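Long-range contacts in aminopeptidase-like protein (Chaetomium thermophilum, PDB 5JM6), which probably acts as a zinc-dependent aminopeptidase of the M18 family and assembles into a dodecamer: residues V68-D73 and V192-V197; N108-I113 and L345-R350; A139-T144 and W280-F285; A159-A164 and L335-E340. All coordinates share one frame; numbering follows the deposited sequence.

Contact 1 of 4, residues V68-D73 and V192-V197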
# COMPACT_ATOMS: atom_id res chain seq x y z
N VAL A 68 0.21 -8.55 47.31
CA VAL A 68 -1.07 -9.07 47.75
C VAL A 68 -0.91 -9.80 49.09
O VAL A 68 -1.83 -9.81 49.91
CB VAL A 68 -1.70 -9.99 46.68
CG1 VAL A 68 -0.92 -11.29 46.53
CG2 VAL A 68 -3.16 -10.26 46.98
N PHE A 69 0.27 -10.37 49.34
CA PHE A 69 0.52 -11.08 50.59
C PHE A 69 0.68 -10.13 51.76
O PHE A 69 0.35 -10.47 52.90
CB PHE A 69 1.77 -11.96 50.47
CG PHE A 69 1.70 -12.93 49.34
CD1 PHE A 69 0.82 -14.00 49.39
CD2 PHE A 69 2.51 -12.78 48.23
CE1 PHE A 69 0.74 -14.90 48.35
CE2 PHE A 69 2.44 -13.68 47.18
CZ PHE A 69 1.56 -14.74 47.24
N HIS A 70 1.18 -8.93 51.50
CA HIS A 70 1.26 -7.92 52.55
C HIS A 70 -0.13 -7.42 52.90
O HIS A 70 -0.43 -7.13 54.06
CB HIS A 70 2.16 -6.76 52.14
CG HIS A 70 3.62 -7.11 52.13
ND1 HIS A 70 4.22 -7.74 51.07
CD2 HIS A 70 4.58 -6.93 53.06
CE1 HIS A 70 5.50 -7.93 51.34
NE2 HIS A 70 5.75 -7.44 52.54
N VAL A 71 -1.00 -7.32 51.90
CA VAL A 71 -2.34 -6.79 52.11
C VAL A 71 -3.16 -7.68 53.03
O VAL A 71 -3.82 -7.19 53.95
CB VAL A 71 -3.08 -6.59 50.77
CG1 VAL A 71 -4.52 -6.18 51.01
CG2 VAL A 71 -2.36 -5.56 49.94
N VAL A 72 -3.12 -8.99 52.80
CA VAL A 72 -3.86 -9.91 53.66
C VAL A 72 -3.27 -9.90 55.07
O VAL A 72 -4.01 -9.94 56.06
CB VAL A 72 -3.85 -11.34 53.09
CG1 VAL A 72 -4.20 -12.36 54.17
CG2 VAL A 72 -4.83 -11.44 51.93
N ASP A 73 -1.95 -9.80 55.17
CA ASP A 73 -1.30 -9.73 56.47
C ASP A 73 -1.69 -8.45 57.21
O ASP A 73 -1.84 -8.44 58.43
CB ASP A 73 0.22 -9.81 56.32
CG ASP A 73 0.94 -9.84 57.66
OD1 ASP A 73 0.79 -10.85 58.38
OD2 ASP A 73 1.64 -8.87 57.98
N VAL A 192 5.87 -20.10 55.69
CA VAL A 192 5.87 -18.97 54.76
C VAL A 192 6.20 -17.68 55.50
O VAL A 192 5.64 -17.41 56.56
CB VAL A 192 4.50 -18.81 54.06
CG1 VAL A 192 4.55 -17.68 53.05
CG2 VAL A 192 4.09 -20.11 53.38
N LYS A 193 7.12 -16.89 54.95
CA LYS A 193 7.51 -15.62 55.57
C LYS A 193 7.44 -14.49 54.56
O LYS A 193 7.65 -14.70 53.36
CB LYS A 193 8.91 -15.72 56.17
CG LYS A 193 9.23 -17.04 56.86
CD LYS A 193 8.42 -17.25 58.14
CE LYS A 193 9.02 -16.49 59.31
NZ LYS A 193 10.49 -16.69 59.41
N LEU A 194 7.16 -13.28 55.04
CA LEU A 194 7.09 -12.10 54.18
C LEU A 194 8.43 -11.37 54.16
O LEU A 194 9.16 -11.35 55.16
CB LEU A 194 6.00 -11.14 54.65
CG LEU A 194 4.53 -11.57 54.65
CD1 LEU A 194 3.64 -10.38 54.96
CD2 LEU A 194 4.13 -12.21 53.32
N VAL A 195 8.76 -10.79 53.02
CA VAL A 195 10.04 -10.10 52.86
C VAL A 195 9.86 -8.85 52.00
O VAL A 195 8.96 -8.78 51.16
CB VAL A 195 11.10 -11.04 52.24
CG1 VAL A 195 10.87 -11.20 50.75
CG2 VAL A 195 12.50 -10.51 52.51
N LYS A 196 10.69 -7.85 52.25
CA LYS A 196 10.68 -6.63 51.46
C LYS A 196 12.05 -5.97 51.50
O LYS A 196 12.64 -5.86 52.58
CB LYS A 196 9.61 -5.69 52.01
CG LYS A 196 9.03 -4.71 51.02
CD LYS A 196 8.25 -3.65 51.78
CE LYS A 196 7.48 -4.25 52.95
NZ LYS A 196 7.27 -3.25 54.03
N VAL A 197 12.53 -5.47 50.38
CA VAL A 197 13.78 -4.71 50.40
C VAL A 197 13.41 -3.22 50.41
O VAL A 197 12.55 -2.78 49.65
CB VAL A 197 14.70 -5.06 49.22
CG1 VAL A 197 15.93 -4.16 49.21
CG2 VAL A 197 15.13 -6.52 49.30

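Contact 2 of 4, residues N108-I113 and L345-R350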
# COMPACT_ATOMS: atom_id res chain seq x y z
N ASN A 108 -4.70 -19.19 50.87
CA ASN A 108 -3.39 -18.99 50.26
C ASN A 108 -2.69 -17.71 50.75
O ASN A 108 -1.69 -17.27 50.18
CB ASN A 108 -3.55 -18.98 48.72
CG ASN A 108 -2.26 -18.73 47.97
OD1 ASN A 108 -1.36 -19.57 47.95
ND2 ASN A 108 -2.16 -17.56 47.33
N GLY A 109 -3.16 -17.16 51.86
CA GLY A 109 -2.57 -15.95 52.40
C GLY A 109 -2.73 -14.75 51.49
O GLY A 109 -2.19 -13.68 51.77
N SER A 110 -3.35 -14.95 50.33
CA SER A 110 -3.71 -13.87 49.41
C SER A 110 -5.21 -13.54 49.26
O SER A 110 -5.56 -12.61 48.54
CB SER A 110 -3.13 -14.18 48.03
OG SER A 110 -3.62 -15.41 47.54
N SER A 111 -6.08 -14.31 49.91
CA SER A 111 -7.52 -14.06 49.85
C SER A 111 -8.10 -14.07 51.25
O SER A 111 -7.74 -14.92 52.07
CB SER A 111 -8.24 -15.10 48.98
OG SER A 111 -8.34 -14.67 47.64
N ILE A 112 -9.00 -13.14 51.53
CA ILE A 112 -9.56 -13.05 52.87
C ILE A 112 -11.02 -12.61 52.86
O ILE A 112 -11.43 -11.75 52.08
CB ILE A 112 -8.72 -12.09 53.75
CG1 ILE A 112 -9.25 -12.07 55.19
CG2 ILE A 112 -8.68 -10.69 53.15
CD1 ILE A 112 -8.39 -11.27 56.13
N ILE A 113 -11.81 -13.25 53.72
CA ILE A 113 -13.22 -12.92 53.90
C ILE A 113 -13.47 -12.64 55.37
O ILE A 113 -13.27 -13.51 56.21
CB ILE A 113 -14.13 -14.07 53.43
CG1 ILE A 113 -13.98 -14.30 51.93
CG2 ILE A 113 -15.58 -13.78 53.79
CD1 ILE A 113 -14.66 -15.55 51.44
N LEU A 345 -9.18 -18.98 39.87
CA LEU A 345 -8.51 -20.15 40.38
C LEU A 345 -8.82 -20.08 41.87
O LEU A 345 -9.63 -19.25 42.28
CB LEU A 345 -7.03 -20.20 40.02
CG LEU A 345 -6.31 -20.32 38.68
CD1 LEU A 345 -4.90 -20.15 39.07
CD2 LEU A 345 -6.46 -21.68 38.06
N ARG A 346 -8.21 -20.94 42.68
CA ARG A 346 -8.68 -21.24 44.03
C ARG A 346 -9.08 -20.01 44.87
O ARG A 346 -10.09 -20.03 45.57
CB ARG A 346 -7.58 -22.02 44.76
CG ARG A 346 -7.88 -22.41 46.20
CD ARG A 346 -6.63 -22.98 46.84
NE ARG A 346 -6.80 -23.35 48.24
CZ ARG A 346 -5.96 -22.98 49.21
NH1 ARG A 346 -4.90 -22.24 48.92
NH2 ARG A 346 -6.19 -23.36 50.46
N GLN A 347 -8.30 -18.94 44.76
CA GLN A 347 -8.56 -17.72 45.52
C GLN A 347 -9.32 -16.64 44.73
O GLN A 347 -9.57 -15.55 45.25
CB GLN A 347 -7.24 -17.15 46.05
CG GLN A 347 -6.35 -18.19 46.71
CD GLN A 347 -5.39 -18.84 45.74
OE1 GLN A 347 -4.88 -18.19 44.82
NE2 GLN A 347 -5.14 -20.13 45.93
N GLY A 348 -9.66 -16.93 43.48
CA GLY A 348 -10.35 -15.98 42.63
C GLY A 348 -11.84 -15.83 42.92
O GLY A 348 -12.40 -16.60 43.70
N ALA A 349 -12.48 -14.86 42.28
CA ALA A 349 -13.86 -14.48 42.60
C ALA A 349 -14.92 -15.42 42.02
O ALA A 349 -15.99 -15.58 42.59
CB ALA A 349 -14.13 -13.06 42.15
N ARG A 350 -14.64 -16.05 40.88
CA ARG A 350 -15.56 -17.05 40.36
C ARG A 350 -15.15 -18.46 40.85
O ARG A 350 -15.51 -19.47 40.25
CB ARG A 350 -15.71 -16.95 38.83
CG ARG A 350 -14.46 -16.61 38.07
CD ARG A 350 -14.74 -16.16 36.63
NE ARG A 350 -15.77 -16.96 35.96
CZ ARG A 350 -15.76 -17.23 34.66
NH1 ARG A 350 -14.75 -16.81 33.92
NH2 ARG A 350 -16.72 -17.95 34.12
O HOH W 1 -5.23 -22.12 52.53

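Contact 3 of 4, residues A139-T144 and W280-F285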
# COMPACT_ATOMS: atom_id res chain seq x y z
N ALA A 139 5.19 -7.37 38.22
CA ALA A 139 6.11 -8.22 37.47
C ALA A 139 6.75 -9.27 38.37
O ALA A 139 7.59 -8.95 39.22
CB ALA A 139 7.18 -7.38 36.80
N ARG A 140 6.38 -10.53 38.17
CA ARG A 140 6.86 -11.61 39.04
C ARG A 140 8.19 -12.18 38.58
O ARG A 140 8.43 -12.34 37.38
CB ARG A 140 5.81 -12.71 39.13
CG ARG A 140 4.50 -12.23 39.72
CD ARG A 140 3.59 -13.37 40.14
NE ARG A 140 3.09 -13.14 41.49
CZ ARG A 140 1.91 -12.62 41.78
NH1 ARG A 140 1.07 -12.27 40.81
NH2 ARG A 140 1.55 -12.44 43.04
N LEU A 141 9.04 -12.49 39.55
CA LEU A 141 10.30 -13.16 39.27
C LEU A 141 10.06 -14.52 38.65
O LEU A 141 9.18 -15.27 39.08
CB LEU A 141 11.13 -13.31 40.55
CG LEU A 141 12.13 -12.20 40.91
CD1 LEU A 141 11.43 -10.86 41.10
CD2 LEU A 141 12.91 -12.59 42.16
N LYS A 142 10.83 -14.84 37.61
CA LYS A 142 10.77 -16.13 36.95
C LYS A 142 11.17 -17.24 37.92
O LYS A 142 11.86 -16.97 38.91
CB LYS A 142 11.68 -16.13 35.72
CG LYS A 142 11.29 -15.12 34.66
CD LYS A 142 11.19 -15.80 33.31
CE LYS A 142 10.90 -14.84 32.16
NZ LYS A 142 12.01 -13.89 31.89
N PRO A 143 10.74 -18.48 37.66
CA PRO A 143 11.27 -19.61 38.44
C PRO A 143 12.80 -19.63 38.47
O PRO A 143 13.38 -19.83 39.54
CB PRO A 143 10.71 -20.82 37.69
CG PRO A 143 9.37 -20.35 37.23
CD PRO A 143 9.55 -18.88 36.88
N THR A 144 13.43 -19.41 37.33
CA THR A 144 14.86 -19.10 37.32
C THR A 144 15.00 -17.62 36.98
O THR A 144 14.78 -17.21 35.85
CB THR A 144 15.64 -19.95 36.29
OG1 THR A 144 15.51 -21.34 36.62
CG2 THR A 144 17.11 -19.57 36.28
N TRP A 280 10.39 -19.05 46.56
CA TRP A 280 9.80 -17.80 46.98
C TRP A 280 8.90 -17.24 45.89
O TRP A 280 9.01 -17.61 44.72
CB TRP A 280 10.87 -16.77 47.38
CG TRP A 280 11.87 -16.38 46.32
CD1 TRP A 280 11.64 -16.18 44.99
CD2 TRP A 280 13.25 -16.04 46.54
NE1 TRP A 280 12.79 -15.79 44.36
CE2 TRP A 280 13.79 -15.70 45.28
CE3 TRP A 280 14.08 -16.02 47.66
CZ2 TRP A 280 15.13 -15.33 45.13
CZ3 TRP A 280 15.40 -15.66 47.50
CH2 TRP A 280 15.91 -15.32 46.25
N GLU A 281 7.99 -16.37 46.29
CA GLU A 281 7.17 -15.66 45.33
C GLU A 281 7.46 -14.17 45.47
O GLU A 281 7.01 -13.53 46.41
CB GLU A 281 5.69 -15.95 45.58
CG GLU A 281 4.91 -16.34 44.35
CD GLU A 281 3.56 -16.96 44.69
OE1 GLU A 281 2.55 -16.53 44.11
OE2 GLU A 281 3.53 -17.87 45.54
N LEU A 282 8.21 -13.63 44.51
CA LEU A 282 8.66 -12.25 44.60
C LEU A 282 8.28 -11.48 43.35
O LEU A 282 8.26 -12.03 42.25
CB LEU A 282 10.18 -12.19 44.82
CG LEU A 282 10.73 -12.88 46.07
CD1 LEU A 282 12.25 -12.81 46.09
CD2 LEU A 282 10.16 -12.25 47.33
N GLU A 283 7.96 -10.21 43.53
CA GLU A 283 7.59 -9.35 42.42
C GLU A 283 8.30 -8.01 42.53
O GLU A 283 8.85 -7.67 43.58
CB GLU A 283 6.08 -9.15 42.37
CG GLU A 283 5.50 -8.62 43.67
CD GLU A 283 3.98 -8.67 43.70
OE1 GLU A 283 3.42 -9.76 43.48
OE2 GLU A 283 3.36 -7.61 43.93
N LEU A 284 8.30 -7.26 41.43
CA LEU A 284 8.84 -5.91 41.44
C LEU A 284 7.70 -4.92 41.61
O LEU A 284 6.63 -5.07 41.03
CB LEU A 284 9.61 -5.64 40.15
CG LEU A 284 10.77 -6.61 39.88
CD1 LEU A 284 11.49 -6.26 38.59
CD2 LEU A 284 11.73 -6.63 41.06
N PHE A 285 7.93 -3.91 42.44
CA PHE A 285 6.96 -2.84 42.62
C PHE A 285 7.67 -1.50 42.68
O PHE A 285 8.88 -1.44 42.89
CB PHE A 285 6.13 -3.06 43.89
CG PHE A 285 6.95 -3.15 45.15
CD1 PHE A 285 7.43 -4.36 45.60
CD2 PHE A 285 7.22 -2.01 45.90
CE1 PHE A 285 8.18 -4.45 46.76
CE2 PHE A 285 7.97 -2.09 47.06
CZ PHE A 285 8.45 -3.31 47.49
O HOH W 2 9.07 -15.74 41.85

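Contact 4 of 4, residues A159-A164 and L335-E340. With ZN (zinc ion), chain G.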
# COMPACT_ATOMS: atom_id res chain seq x y z
N ALA A 159 8.60 -11.90 34.66
CA ALA A 159 7.49 -12.14 33.75
C ALA A 159 6.34 -11.22 34.13
O ALA A 159 5.96 -11.15 35.30
CB ALA A 159 7.05 -13.59 33.81
N GLN A 160 5.79 -10.49 33.16
CA GLN A 160 4.67 -9.62 33.47
C GLN A 160 3.50 -10.51 33.90
O GLN A 160 3.07 -11.41 33.17
CB GLN A 160 4.30 -8.70 32.29
CG GLN A 160 3.53 -9.32 31.12
CD GLN A 160 4.41 -10.10 30.17
OE1 GLN A 160 5.64 -10.12 30.31
NE2 GLN A 160 3.80 -10.73 29.18
N TYR A 161 3.01 -10.26 35.11
CA TYR A 161 1.92 -11.04 35.66
C TYR A 161 0.62 -10.69 34.96
O TYR A 161 -0.06 -11.56 34.41
CB TYR A 161 1.79 -10.79 37.17
CG TYR A 161 0.38 -10.88 37.73
CD1 TYR A 161 -0.24 -9.76 38.28
CD2 TYR A 161 -0.31 -12.08 37.73
CE1 TYR A 161 -1.52 -9.83 38.80
CE2 TYR A 161 -1.59 -12.16 38.25
CZ TYR A 161 -2.19 -11.04 38.78
OH TYR A 161 -3.47 -11.13 39.29
N ALA A 162 0.29 -9.41 34.97
CA ALA A 162 -1.04 -9.00 34.59
C ALA A 162 -1.20 -8.70 33.11
O ALA A 162 -2.32 -8.70 32.59
CB ALA A 162 -1.42 -7.81 35.39
N GLY A 163 -0.08 -8.53 32.42
CA GLY A 163 -0.04 -7.64 31.27
C GLY A 163 0.49 -6.31 31.75
O GLY A 163 0.22 -5.26 31.17
N ALA A 164 1.25 -6.36 32.85
CA ALA A 164 1.70 -5.18 33.57
C ALA A 164 2.76 -4.31 32.88
O ALA A 164 2.66 -3.09 32.94
CB ALA A 164 2.22 -5.58 34.93
N LEU A 335 -12.25 -10.06 49.95
CA LEU A 335 -11.16 -9.55 49.13
C LEU A 335 -10.46 -10.71 48.43
O LEU A 335 -9.92 -11.61 49.09
CB LEU A 335 -10.17 -8.75 49.98
CG LEU A 335 -10.77 -7.58 50.76
CD1 LEU A 335 -9.69 -6.79 51.48
CD2 LEU A 335 -11.58 -6.68 49.83
N PHE A 336 -10.43 -10.66 47.11
CA PHE A 336 -9.97 -11.78 46.29
C PHE A 336 -8.66 -11.47 45.59
O PHE A 336 -8.27 -10.32 45.44
CB PHE A 336 -11.01 -12.16 45.23
CG PHE A 336 -12.33 -12.60 45.78
CD1 PHE A 336 -12.52 -13.90 46.22
CD2 PHE A 336 -13.39 -11.71 45.85
CE1 PHE A 336 -13.74 -14.30 46.72
CE2 PHE A 336 -14.61 -12.10 46.35
CZ PHE A 336 -14.78 -13.40 46.79
N ASP A 337 -7.98 -12.53 45.20
CA ASP A 337 -6.76 -12.45 44.42
C ASP A 337 -7.08 -12.81 42.96
O ASP A 337 -8.06 -13.50 42.70
CB ASP A 337 -5.69 -13.38 45.00
CG ASP A 337 -4.37 -13.29 44.27
OD1 ASP A 337 -4.19 -12.38 43.44
OD2 ASP A 337 -3.49 -14.14 44.54
N ASP A 338 -6.27 -12.28 42.04
CA ASP A 338 -6.29 -12.66 40.62
C ASP A 338 -7.48 -12.21 39.77
O ASP A 338 -7.95 -12.98 38.94
CB ASP A 338 -6.19 -14.18 40.49
CG ASP A 338 -4.97 -14.76 41.17
OD1 ASP A 338 -3.90 -14.12 41.14
OD2 ASP A 338 -5.09 -15.85 41.76
N GLU A 339 -7.96 -10.98 39.94
CA GLU A 339 -9.07 -10.49 39.12
C GLU A 339 -8.61 -10.01 37.74
O GLU A 339 -9.37 -10.04 36.77
CB GLU A 339 -9.82 -9.37 39.84
CG GLU A 339 -10.97 -8.74 39.05
CD GLU A 339 -10.52 -7.56 38.20
OE1 GLU A 339 -11.11 -7.34 37.12
OE2 GLU A 339 -9.57 -6.86 38.61
N GLU A 340 -7.36 -9.57 37.68
CA GLU A 340 -6.75 -9.11 36.44
C GLU A 340 -6.47 -10.31 35.50
O GLU A 340 -6.17 -10.13 34.33
CB GLU A 340 -5.46 -8.34 36.76
CG GLU A 340 -5.58 -7.22 37.84
CD GLU A 340 -5.95 -5.86 37.27
OE1 GLU A 340 -5.60 -5.60 36.10
OE2 GLU A 340 -6.54 -5.04 38.00
ZN ZN G . -6.91 -3.67 36.81

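Contact 1 of 4, residues V68-D73 and V192-V197
L194 has CG anti to its carbonyl carbon (chi1 -63°), and both of its methyls reach the helix. H70 also has CG anti to the carbonyl carbon (chi1 -72°), which lets the imidazole tip reach the strand. The two side chains pass antiparallel. L194 CD1 ends up over one face of the imidazole, off the ring centre, 4.0 Å from H70 CD2. The same methyl lies 3.7 Å from D73 CB, one helical turn on. The D73 carboxylate, swung anti to its backbone N (chi1 -176°), has both CG and OD2 close to this methyl. The other methyl, L194 CD2, packs 3.7 Å from F69 CB. The leucine tip therefore rests on F69, H70 and D73. At the imidazole edge, V195 O lies in the ring plane, 3.6 Å from H70 CE1. K196 crosses the ring obliquely, with K196 CE 3.7 Å from H70 NE2. Its chain bends at chi3, and NZ makes a weak hydrogen bond to H64 O. K196 NZ stands 4.7 Å from H70 NE2, so a charged lysine would tend to disfavour protonation of H70. T67 OG1 is the hydrogen-bond partner of H70 ND1. No hydrogen bond joins the two segments; the contact is mostly side-chain packing of a helix across a strand. The axes of segments 68-73 and 192-196 approach to 9.4 Å. Strand 190-196 is an outer strand of a six-stranded antiparallel sheet and pairs with strand 174-183. V195 turns away from helix 68-81 and packs on helix 259-268, so the strand is flanked by both helices.

Contact 2 of 4, residues N108-I113 and L345-R350
Q347 is gripped at two points. Q347 O accepts a hydrogen bond of 2.8 Å from S111 OG, in the carbonyl plane and on a lone pair. The Q347 side chain bends at chi2 (91°), and the amide stacks on that of N108 with the planes 27° apart. N108 CB sits over the flat of the Q347 amide, 3.4 Å from Q347 NE2. The extended R346 chain brings R346 NH1 to 3.5 Å from N108 CB, which meets the guanidinium obliquely. A water 2.6 Å from R346 NH2 also accepts a weak hydrogen bond from N108 N. The N108 amide is held in turn by S110, since N108 ND2 donates to S110 OG at 2.6 Å, nearly in the amide plane. S110 and S111 form a classic beta bulge opposite R107, in the hairpin of strands 102-107 and 111-117. L345 to G348 form a type I beta turn, closed by a hydrogen bond from G348 N to L345 O at 2.6 Å. Farther out, R107 NH1 hydrogen-bonds to R346 O, and D337 N makes a weak hydrogen bond to S111 OG. A neighbouring subunit adds K473, whose NZ hydrogen-bonds to N108 OD1, and G471, whose O accepts from R346 NE.

Contact 3 of 4, residues A139-T144 and W280-F285
L141 forms the apolar centre, with its two methyls against the neighbouring strand 277-286. L141 CD2 lies 3.8 Å from L282 CB, and the two leucines extend alongside one another. The L141 side chain crosses W280 at a slant, with L141 CD2 3.9 Å from W280 NE1. L282 CD1 sits over the centre of the W280 ring. The other methyl, L141 CD1, is 4.2 Å from L284 CD2. Two backbone hydrogen bonds hold this antiparallel beta ladder. L141 N donates to L282 O at 2.8 Å and is almost straight (172°). L284 N donates to A139 O at 2.9 Å. A139 and L284 are thus a hydrogen-bonded pair, and R140 and E283 the adjoining non-hydrogen-bonded pair. A water hydrogen-bonded to L141 O makes a weak hydrogen bond to W280 O. On the R140 face the side chain of E283 runs alongside, and E283 OE1 lies 3.3 Å from R140 NH2. This salt bridge is one of charge alone, because OE1 sits above the guanidinium plane and no N-H points at it. E281 forms a salt bridge to R179 and a hydrogen bond to S430 of a neighbouring subunit. Strand 139-141 lies between strands 277-286 and 153-160 in the antiparallel sheet. Helix 259-268 packs on L141 and W280, and strand 174-183 borders strand 277-286 on its other edge.

Contact 4 of 4, residues A159-A164 and L335-E340
This contact lies at the two-zinc site of this M18-family peptidase, in the segment that leaves strand 330-336 of the mixed sheet and carries the metal ligand E340. Both carboxylate oxygens of E340 hold the zinc, OE2 at 1.9 Å and OE1 at 2.4 Å. CG of E340 stands anti to its carbonyl carbon, and a bend at chi2 (-90°) turns the carboxylate to the metal. D306 and H485 complete this site, while another zinc lies about 4 Å from the E340 side chain, and H133, D306 and D391 form the second metal site. Apolar contact is slight: A162 CB stands 4.3 Å from E340 CB. Polar contact centres on Y161, whose hydroxyl tip reaches the loop D337-E340. Y161 OH is 3.5 Å from D338 CA and 3.5 Å from D338 OD1, with no hydrogen bond across the segments. The Y161 and D338 side chains cross nearly at right angles, and the ring and carboxylate planes are 56° apart. The hydrogen bond of Y161 OH goes to D135 OD2, and D135 OD1 accepts from E339 N, so one carboxylate links the tyrosine to the backbone beside E340. Cation-pi contact with R140 adds to the hold on the Y161 ring. D338, with positive phi and psi, lies two residues before the ligand. Y161 OH ends 4.3 Å from E340 CB.

In the fold
From the N terminus, helix 68-81 opens contact 1, which closes at strand 190-196. Contact 2 starts inside that loop, at 108-113, and closes at 345-350, so it crosses contact 1. Contact 3 (139-144 to 280-285) and contact 4 (159-164 to 335-340) both nest within contact 2. They cross each other, and both cross contact 1. Contact 3 lies within the six-stranded antiparallel sheet, and contact 1 sets a helix against the outer strand of that sheet. Contact 2 belongs to the mixed sheet, through strand 111-117. Contact 4 spans both sheets: I112 hydrogen-bonds to L335 on one side, and R140 to A159 on the other.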